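Local coordinates for sensor protein (Bacteroides thetaiotaomicron, PDB 2X7X), which binds fructose through its periplasmic domain and, as a hybrid two-component system, probably relays the signal by histidine phosphorylation to control transcription, at residues W19-E30 with Y245-Q254. Numbering follows the deposited sequence.
With FRU (beta-D-fructofuranose), chain E.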
ATOM      1  N   TRP A  19       3.993 -17.405  -3.010  1.00 28.57           N
ATOM      2  CA  TRP A  19       3.125 -16.782  -4.008  1.00 28.14           C
ATOM      3  C   TRP A  19       1.816 -17.570  -4.160  1.00 28.71           C
ATOM      4  O   TRP A  19       0.733 -17.007  -4.017  1.00 28.18           O
ATOM      5  CB  TRP A  19       3.856 -16.642  -5.346  1.00 27.67           C
ATOM      6  CG  TRP A  19       3.125 -15.778  -6.325  1.00 25.85           C
ATOM      7  CD1 TRP A  19       3.280 -14.439  -6.510  1.00 24.45           C
ATOM      8  CD2 TRP A  19       2.109 -16.197  -7.243  1.00 24.47           C
ATOM      9  NE1 TRP A  19       2.425 -13.997  -7.494  1.00 24.30           N
ATOM     10  CE2 TRP A  19       1.695 -15.058  -7.957  1.00 23.64           C
ATOM     11  CE3 TRP A  19       1.510 -17.434  -7.531  1.00 24.75           C
ATOM     12  CZ2 TRP A  19       0.712 -15.109  -8.944  1.00 24.28           C
ATOM     13  CZ3 TRP A  19       0.530 -17.482  -8.509  1.00 25.06           C
ATOM     14  CH2 TRP A  19       0.141 -16.327  -9.204  1.00 24.24           C
ATOM     15  N   ARG A  20       1.920 -18.870  -4.430  1.00 29.78           N
ATOM     16  CA  ARG A  20       0.744 -19.755  -4.410  1.00 31.26           C
ATOM     17  C   ARG A  20       0.000 -19.697  -3.063  1.00 32.53           C
ATOM     18  O   ARG A  20      -1.228 -19.545  -3.029  1.00 32.98           O
ATOM     19  CB  ARG A  20       1.110 -21.203  -4.763  1.00 30.34           C
ATOM     20  CG  ARG A  20       1.920 -21.388  -6.040  1.00 29.70           C
ATOM     21  CD  ARG A  20       1.124 -21.127  -7.323  1.00 27.45           C
ATOM     22  NE  ARG A  20       2.003 -20.876  -8.468  1.00 27.64           N
ATOM     23  CZ  ARG A  20       1.583 -20.537  -9.692  1.00 28.58           C
ATOM     24  NH1 ARG A  20       2.465 -20.316 -10.661  1.00 27.69           N
ATOM     25  NH2 ARG A  20       0.283 -20.419  -9.964  1.00 26.66           N
ATOM     26  N   HIS A  21       0.745 -19.782  -1.963  1.00 34.00           N
ATOM     27  CA  HIS A  21       0.157 -19.698  -0.631  1.00 35.53           C
ATOM     28  C   HIS A  21      -0.763 -18.490  -0.506  1.00 35.65           C
ATOM     29  O   HIS A  21      -1.911 -18.617  -0.079  1.00 35.47           O
ATOM     30  CB  HIS A  21       1.233 -19.667   0.449  1.00 36.08           C
ATOM     31  CG  HIS A  21       0.707 -19.961   1.818  1.00 40.16           C
ATOM     32  ND1 HIS A  21       0.453 -21.247   2.257  1.00 43.03           N
ATOM     33  CD2 HIS A  21       0.363 -19.139   2.841  1.00 42.77           C
ATOM     34  CE1 HIS A  21      -0.015 -21.203   3.493  1.00 43.87           C
ATOM     35  NE2 HIS A  21      -0.079 -19.937   3.872  1.00 43.87           N
ATOM     36  N   LYS A  22      -0.265 -17.331  -0.923  1.00 36.10           N
ATOM     37  CA  LYS A  22      -1.050 -16.108  -0.886  1.00 36.67           C
ATOM     38  C   LYS A  22      -2.330 -16.173  -1.743  1.00 37.35           C
ATOM     39  O   LYS A  22      -3.388 -15.694  -1.321  1.00 37.64           O
ATOM     40  CB  LYS A  22      -0.203 -14.906  -1.299  1.00 36.40           C
ATOM     41  CG  LYS A  22      -0.828 -13.584  -0.896  1.00 36.66           C
ATOM     42  CD  LYS A  22      -0.221 -12.425  -1.624  1.00 37.46           C
ATOM     43  CE  LYS A  22      -1.084 -11.196  -1.449  1.00 37.96           C
ATOM     44  NZ  LYS A  22      -1.158 -10.422  -2.717  1.00 38.44           N
ATOM     45  N   MET A  23      -2.228 -16.742  -2.942  1.00 37.76           N
ATOM     46  CA  MET A  23      -3.386 -16.875  -3.825  1.00 38.32           C
ATOM     47  C   MET A  23      -4.424 -17.852  -3.248  1.00 38.77           C
ATOM     48  O   MET A  23      -5.615 -17.529  -3.178  1.00 38.67           O
ATOM     49  CB  MET A  23      -2.947 -17.318  -5.222  1.00 38.25           C
ATOM     50  CG  MET A  23      -4.073 -17.517  -6.217  1.00 37.95           C
ATOM     51  SD  MET A  23      -3.482 -18.341  -7.706  1.00 40.56           S
ATOM     52  CE  MET A  23      -4.990 -18.469  -8.633  1.00 39.57           C
ATOM     53  N   ASN A  24      -3.963 -19.034  -2.842  1.00 39.07           N
ATOM     54  CA  ASN A  24      -4.820 -20.025  -2.205  1.00 39.81           C
ATOM     55  C   ASN A  24      -5.664 -19.426  -1.077  1.00 40.58           C
ATOM     56  O   ASN A  24      -6.897 -19.420  -1.157  1.00 40.40           O
ATOM     57  CB  ASN A  24      -3.976 -21.187  -1.689  1.00 39.59           C
ATOM     58  CG  ASN A  24      -3.304 -21.967  -2.811  1.00 39.39           C
ATOM     59  OD1 ASN A  24      -3.664 -21.837  -3.984  1.00 38.96           O
ATOM     60  ND2 ASN A  24      -2.328 -22.792  -2.452  1.00 37.43           N
ATOM     61  N   ASP A  25      -4.986 -18.900  -0.056  1.00 41.50           N
ATOM     62  CA  ASP A  25      -5.631 -18.244   1.080  1.00 42.52           C
ATOM     63  C   ASP A  25      -6.623 -17.188   0.646  1.00 43.13           C
ATOM     64  O   ASP A  25      -7.625 -16.990   1.318  1.00 43.83           O
ATOM     65  CB  ASP A  25      -4.606 -17.588   2.006  1.00 42.56           C
ATOM     66  CG  ASP A  25      -3.726 -18.592   2.730  1.00 43.58           C
ATOM     67  OD1 ASP A  25      -2.796 -18.132   3.422  1.00 45.35           O
ATOM     68  OD2 ASP A  25      -3.937 -19.823   2.613  1.00 43.86           O
ATOM     69  N   GLU A  26      -6.345 -16.502  -0.459  1.00 43.75           N
ATOM     70  CA  GLU A  26      -7.266 -15.482  -0.984  1.00 44.51           C
ATOM     71  C   GLU A  26      -8.534 -16.107  -1.564  1.00 44.98           C
ATOM     72  O   GLU A  26      -9.595 -15.492  -1.548  1.00 44.87           O
ATOM     73  CB  GLU A  26      -6.587 -14.605  -2.047  1.00 44.43           C
ATOM     74  CG  GLU A  26      -5.870 -13.367  -1.523  1.00 44.19           C
ATOM     75  CD  GLU A  26      -4.933 -12.716  -2.545  1.00 44.78           C
ATOM     76  OE1 GLU A  26      -4.436 -11.610  -2.263  1.00 45.46           O
ATOM     77  OE2 GLU A  26      -4.682 -13.285  -3.629  1.00 44.74           O
ATOM     78  N   ILE A  27      -8.404 -17.322  -2.086  1.00 46.01           N
ATOM     79  CA  ILE A  27      -9.520 -18.039  -2.689  1.00 47.18           C
ATOM     80  C   ILE A  27     -10.431 -18.560  -1.580  1.00 48.09           C
ATOM     81  O   ILE A  27     -11.613 -18.204  -1.520  1.00 47.98           O
ATOM     82  CB  ILE A  27      -9.028 -19.189  -3.605  1.00 47.12           C
ATOM     83  CG1 ILE A  27      -8.408 -18.617  -4.881  1.00 46.54           C
ATOM     84  CG2 ILE A  27     -10.167 -20.150  -3.944  1.00 46.68           C
ATOM     85  CD1 ILE A  27      -7.429 -19.562  -5.561  1.00 45.61           C
ATOM     86  N   LEU A  28      -9.857 -19.375  -0.698  1.00 49.17           N
ATOM     87  CA  LEU A  28     -10.544 -19.861   0.495  1.00 50.38           C
ATOM     88  C   LEU A  28     -11.232 -18.730   1.280  1.00 51.40           C
ATOM     89  O   LEU A  28     -12.370 -18.889   1.728  1.00 51.72           O
ATOM     90  CB  LEU A  28      -9.575 -20.637   1.401  1.00 49.93           C
ATOM     91  CG  LEU A  28      -8.835 -21.841   0.808  1.00 49.47           C
ATOM     92  CD1 LEU A  28      -7.695 -22.276   1.714  1.00 49.30           C
ATOM     93  CD2 LEU A  28      -9.770 -23.013   0.534  1.00 49.39           C
ATOM     94  N   ARG A  29     -10.558 -17.591   1.430  1.00 52.55           N
ATOM     95  CA  ARG A  29     -11.132 -16.468   2.170  1.00 53.79           C
ATOM     96  C   ARG A  29     -12.379 -15.934   1.472  1.00 54.60           C
ATOM     97  O   ARG A  29     -13.347 -15.536   2.129  1.00 55.01           O
ATOM     98  CB  ARG A  29     -10.111 -15.348   2.372  1.00 53.73           C
ATOM     99  CG  ARG A  29     -10.626 -14.205   3.241  1.00 54.56           C
ATOM    100  CD  ARG A  29      -9.739 -12.960   3.198  1.00 54.70           C
ATOM    101  NE  ARG A  29      -8.400 -13.262   3.688  1.00 54.48           N
ATOM    102  CZ  ARG A  29      -7.288 -13.082   2.985  1.00 54.52           C
ATOM    103  NH1 ARG A  29      -6.119 -13.407   3.521  1.00 53.55           N
ATOM    104  NH2 ARG A  29      -7.342 -12.565   1.756  1.00 53.97           N
ATOM    105  N   GLU A  30     -12.359 -15.929   0.143  1.00 55.46           N
ATOM    106  CA  GLU A  30     -13.514 -15.472  -0.621  1.00 56.16           C
ATOM    107  C   GLU A  30     -14.628 -16.531  -0.639  1.00 56.88           C
ATOM    108  O   GLU A  30     -15.799 -16.198  -0.832  1.00 56.82           O
ATOM    109  CB  GLU A  30     -13.103 -15.076  -2.042  1.00 55.97           C
ATOM    110  CG  GLU A  30     -14.110 -14.204  -2.784  1.00 55.31           C
ATOM    111  CD  GLU A  30     -14.200 -12.803  -2.223  1.00 55.96           C
ATOM    112  OE1 GLU A  30     -13.231 -12.347  -1.567  1.00 55.95           O
ATOM    113  OE2 GLU A  30     -15.249 -12.155  -2.432  1.00 56.14           O
ATOM    114  N   TYR A 245       3.417  -9.085  -9.584  1.00 23.81           N
ATOM    115  CA  TYR A 245       2.704 -10.149 -10.272  1.00 24.69           C
ATOM    116  C   TYR A 245       1.552 -10.575  -9.376  1.00 25.52           C
ATOM    117  O   TYR A 245       1.742 -11.347  -8.419  1.00 25.83           O
ATOM    118  CB  TYR A 245       3.616 -11.323 -10.626  1.00 24.33           C
ATOM    119  CG  TYR A 245       2.976 -12.285 -11.607  1.00 24.64           C
ATOM    120  CD1 TYR A 245       2.523 -11.836 -12.860  1.00 25.28           C
ATOM    121  CD2 TYR A 245       2.808 -13.628 -11.292  1.00 23.49           C
ATOM    122  CE1 TYR A 245       1.925 -12.708 -13.778  1.00 24.50           C
ATOM    123  CE2 TYR A 245       2.216 -14.508 -12.200  1.00 23.82           C
ATOM    124  CZ  TYR A 245       1.778 -14.040 -13.442  1.00 24.48           C
ATOM    125  OH  TYR A 245       1.195 -14.891 -14.361  1.00 24.82           O
ATOM    126  N   PRO A 246       0.357 -10.044  -9.656  1.00 26.47           N
ATOM    127  CA  PRO A 246      -0.752 -10.102  -8.690  1.00 27.57           C
ATOM    128  C   PRO A 246      -1.405 -11.470  -8.599  1.00 28.69           C
ATOM    129  O   PRO A 246      -1.603 -12.149  -9.612  1.00 28.85           O
ATOM    130  CB  PRO A 246      -1.745  -9.059  -9.212  1.00 27.40           C
ATOM    131  CG  PRO A 246      -1.482  -8.988 -10.699  1.00 27.15           C
ATOM    132  CD  PRO A 246      -0.009  -9.329 -10.892  1.00 26.83           C
ATOM    133  N   THR A 247      -1.714 -11.857  -7.368  1.00 30.09           N
ATOM    134  CA  THR A 247      -2.341 -13.130  -7.060  1.00 31.26           C
ATOM    135  C   THR A 247      -3.857 -13.025  -7.256  1.00 32.57           C
ATOM    136  O   THR A 247      -4.448 -13.867  -7.932  1.00 32.67           O
ATOM    137  CB  THR A 247      -2.011 -13.574  -5.628  1.00 30.95           C
ATOM    138  OG1 THR A 247      -2.343 -12.524  -4.719  1.00 30.94           O
ATOM    139  CG2 THR A 247      -0.531 -13.883  -5.478  1.00 30.94           C
ATOM    140  N   ASN A 248      -4.459 -11.981  -6.675  1.00 34.11           N
ATOM    141  CA  ASN A 248      -5.887 -11.676  -6.796  1.00 35.55           C
ATOM    142  C   ASN A 248      -6.824 -12.886  -6.671  1.00 36.56           C
ATOM    143  O   ASN A 248      -7.733 -13.082  -7.478  1.00 36.81           O
ATOM    144  CB  ASN A 248      -6.157 -10.873  -8.072  1.00 35.55           C
ATOM    145  CG  ASN A 248      -5.789  -9.385  -7.928  1.00 36.83           C
ATOM    146  OD1 ASN A 248      -5.758  -8.829  -6.824  1.00 38.75           O
ATOM    147  ND2 ASN A 248      -5.510  -8.741  -9.052  1.00 35.75           N
ATOM    148  N   GLY A 249      -6.590 -13.692  -5.639  1.00 37.65           N
ATOM    149  CA  GLY A 249      -7.382 -14.893  -5.379  1.00 39.17           C
ATOM    150  C   GLY A 249      -8.878 -14.661  -5.326  1.00 40.24           C
ATOM    151  O   GLY A 249      -9.655 -15.490  -5.806  1.00 40.15           O
ATOM    152  N   ASP A 250      -9.276 -13.534  -4.744  1.00 41.48           N
ATOM    153  CA  ASP A 250     -10.683 -13.149  -4.672  1.00 42.95           C
ATOM    154  C   ASP A 250     -11.362 -12.984  -6.042  1.00 43.80           C
ATOM    155  O   ASP A 250     -12.507 -13.411  -6.224  1.00 43.92           O
ATOM    156  CB  ASP A 250     -10.854 -11.871  -3.841  1.00 43.04           C
ATOM    157  CG  ASP A 250     -10.189 -10.664  -4.470  1.00 43.92           C
ATOM    158  OD1 ASP A 250     -10.829  -9.584  -4.492  1.00 44.34           O
ATOM    159  OD2 ASP A 250      -9.030 -10.802  -4.937  1.00 45.35           O
ATOM    160  N   LYS A 251     -10.664 -12.364  -6.993  1.00 44.82           N
ATOM    161  CA  LYS A 251     -11.222 -12.151  -8.328  1.00 45.78           C
ATOM    162  C   LYS A 251     -11.309 -13.463  -9.106  1.00 46.08           C
ATOM    163  O   LYS A 251     -12.097 -13.576 -10.046  1.00 46.15           O
ATOM    164  CB  LYS A 251     -10.423 -11.102  -9.107  1.00 45.95           C
ATOM    165  CG  LYS A 251     -10.726  -9.640  -8.728  1.00 47.70           C
ATOM    166  CD  LYS A 251     -10.082  -8.679  -9.735  1.00 50.05           C
ATOM    167  CE  LYS A 251      -9.934  -7.259  -9.183  1.00 51.32           C
ATOM    168  NZ  LYS A 251     -11.224  -6.527  -9.205  1.00 52.10           N
ATOM    169  N   VAL A 252     -10.495 -14.439  -8.707  1.00 46.46           N
ATOM    170  CA  VAL A 252     -10.521 -15.773  -9.298  1.00 46.86           C
ATOM    171  C   VAL A 252     -11.801 -16.475  -8.888  1.00 47.26           C
ATOM    172  O   VAL A 252     -12.496 -17.025  -9.733  1.00 47.26           O
ATOM    173  CB  VAL A 252      -9.292 -16.620  -8.882  1.00 46.88           C
ATOM    174  CG1 VAL A 252      -9.480 -18.087  -9.240  1.00 46.86           C
ATOM    175  CG2 VAL A 252      -8.041 -16.092  -9.536  1.00 47.11           C
ATOM    176  N   LEU A 253     -12.118 -16.444  -7.596  1.00 47.94           N
ATOM    177  CA  LEU A 253     -13.344 -17.059  -7.115  1.00 48.56           C
ATOM    178  C   LEU A 253     -14.616 -16.373  -7.620  1.00 49.02           C
ATOM    179  O   LEU A 253     -15.590 -17.054  -7.947  1.00 49.13           O
ATOM    180  CB  LEU A 253     -13.369 -17.161  -5.596  1.00 48.61           C
ATOM    181  CG  LEU A 253     -14.414 -18.188  -5.126  1.00 48.92           C
ATOM    182  CD1 LEU A 253     -14.036 -19.614  -5.547  1.00 47.91           C
ATOM    183  CD2 LEU A 253     -14.614 -18.123  -3.640  1.00 47.90           C
ATOM    184  N   GLN A 254     -14.608 -15.044  -7.685  1.00 49.40           N
ATOM    185  CA  GLN A 254     -15.748 -14.307  -8.216  1.00 50.27           C
ATOM    186  C   GLN A 254     -16.065 -14.743  -9.632  1.00 50.55           C
ATOM    187  O   GLN A 254     -17.228 -14.768 -10.039  1.00 50.85           O
ATOM    188  CB  GLN A 254     -15.498 -12.804  -8.186  1.00 50.51           C
ATOM    189  CG  GLN A 254     -16.266 -12.072  -7.101  1.00 51.97           C
ATOM    190  CD  GLN A 254     -15.354 -11.220  -6.235  1.00 53.77           C
ATOM    191  OE1 GLN A 254     -15.010 -11.614  -5.118  1.00 54.59           O
ATOM    192  NE2 GLN A 254     -14.935 -10.063  -6.754  1.00 52.97           N
TER
HETATM  193  C1  FRU E1335       4.741 -18.894  -8.260  1.00 24.07           C
HETATM  194  C2  FRU E1335       5.647 -18.463  -9.399  1.00 22.70           C
HETATM  195  C3  FRU E1335       5.978 -16.974  -9.339  1.00 21.51           C
HETATM  196  C4  FRU E1335       5.956 -16.584 -10.804  1.00 21.98           C
HETATM  197  C5  FRU E1335       4.783 -17.413 -11.309  1.00 22.73           C
HETATM  198  C6  FRU E1335       4.781 -17.694 -12.810  1.00 23.46           C
HETATM  199  O1  FRU E1335       4.752 -20.315  -8.149  1.00 24.20           O
HETATM  200  O2  FRU E1335       6.821 -19.283  -9.379  1.00 22.07           O
HETATM  201  O3  FRU E1335       7.224 -16.703  -8.680  1.00 19.62           O
HETATM  202  O4  FRU E1335       5.785 -15.176 -11.003  1.00 21.48           O
HETATM  203  O5  FRU E1335       4.951 -18.657 -10.624  1.00 23.02           O
HETATM  204  O6  FRU E1335       3.561 -18.373 -13.170  1.00 24.64           O
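Trp-19 stands between Thr-247 and the bound fructose, its indole held by both faces and an edge. With CG anti to the backbone N (chi1 -169°), the ring extends to the 245-247 loop, where NE1 donates to Tyr-245 O (2.9 Å), the acceptor lying nearly in the ring plane. Thr-247 CG2 sits over one face, a CH-pi contact 3.7 Å from the centroid of the five-membered ring; C3 of the fructose lies over the opposite face, toward the rim. The Tyr-245 ring runs near parallel to the six-membered ring, planes 21° apart, but is slid aside, so that CZ2 of Trp-19 meets CD2 of Tyr-245 at 3.5 Å with scant overlap. Replacing Trp-19 by an alanine would probably leave the sugar without this wall, Thr-247 CG2 without its aromatic surface and Tyr-245 O without its indole donor. Arg-20 NE donates to FRU O1 (2.8 Å), while its NH1 pairs with Asp-94, which also binds Tyr-245 OH. In this periplasmic-binding-protein fold, helix 18-31 thus packs against the segment that leaves strand 241-244 in one sheet and enters helix 249-260 beside the other, next to the sugar cleft. Farther along, Glu-26 OE2 takes two bonds from opposite faces of its carboxylate: Thr-247 OG1 on the syn side (2.7 Å) and Gly-249 N from above the plane (2.8 Å). Lys-22 NZ donates to the same OG1, leaving the hydroxyl between two side chains one turn apart on helix 18-31. The axes of 19-30 and 249-254 cross at -48°, and Gly-249 CA lies against Glu-26 CB where the backbones come nearest. Beyond, Met-23 CE touches Val-252 CG2, Leu-253 CD2 packs on the Glu-30 backbone, and Glu-30 OE1 forms a salt bridge with Lys-297 of the second subunit.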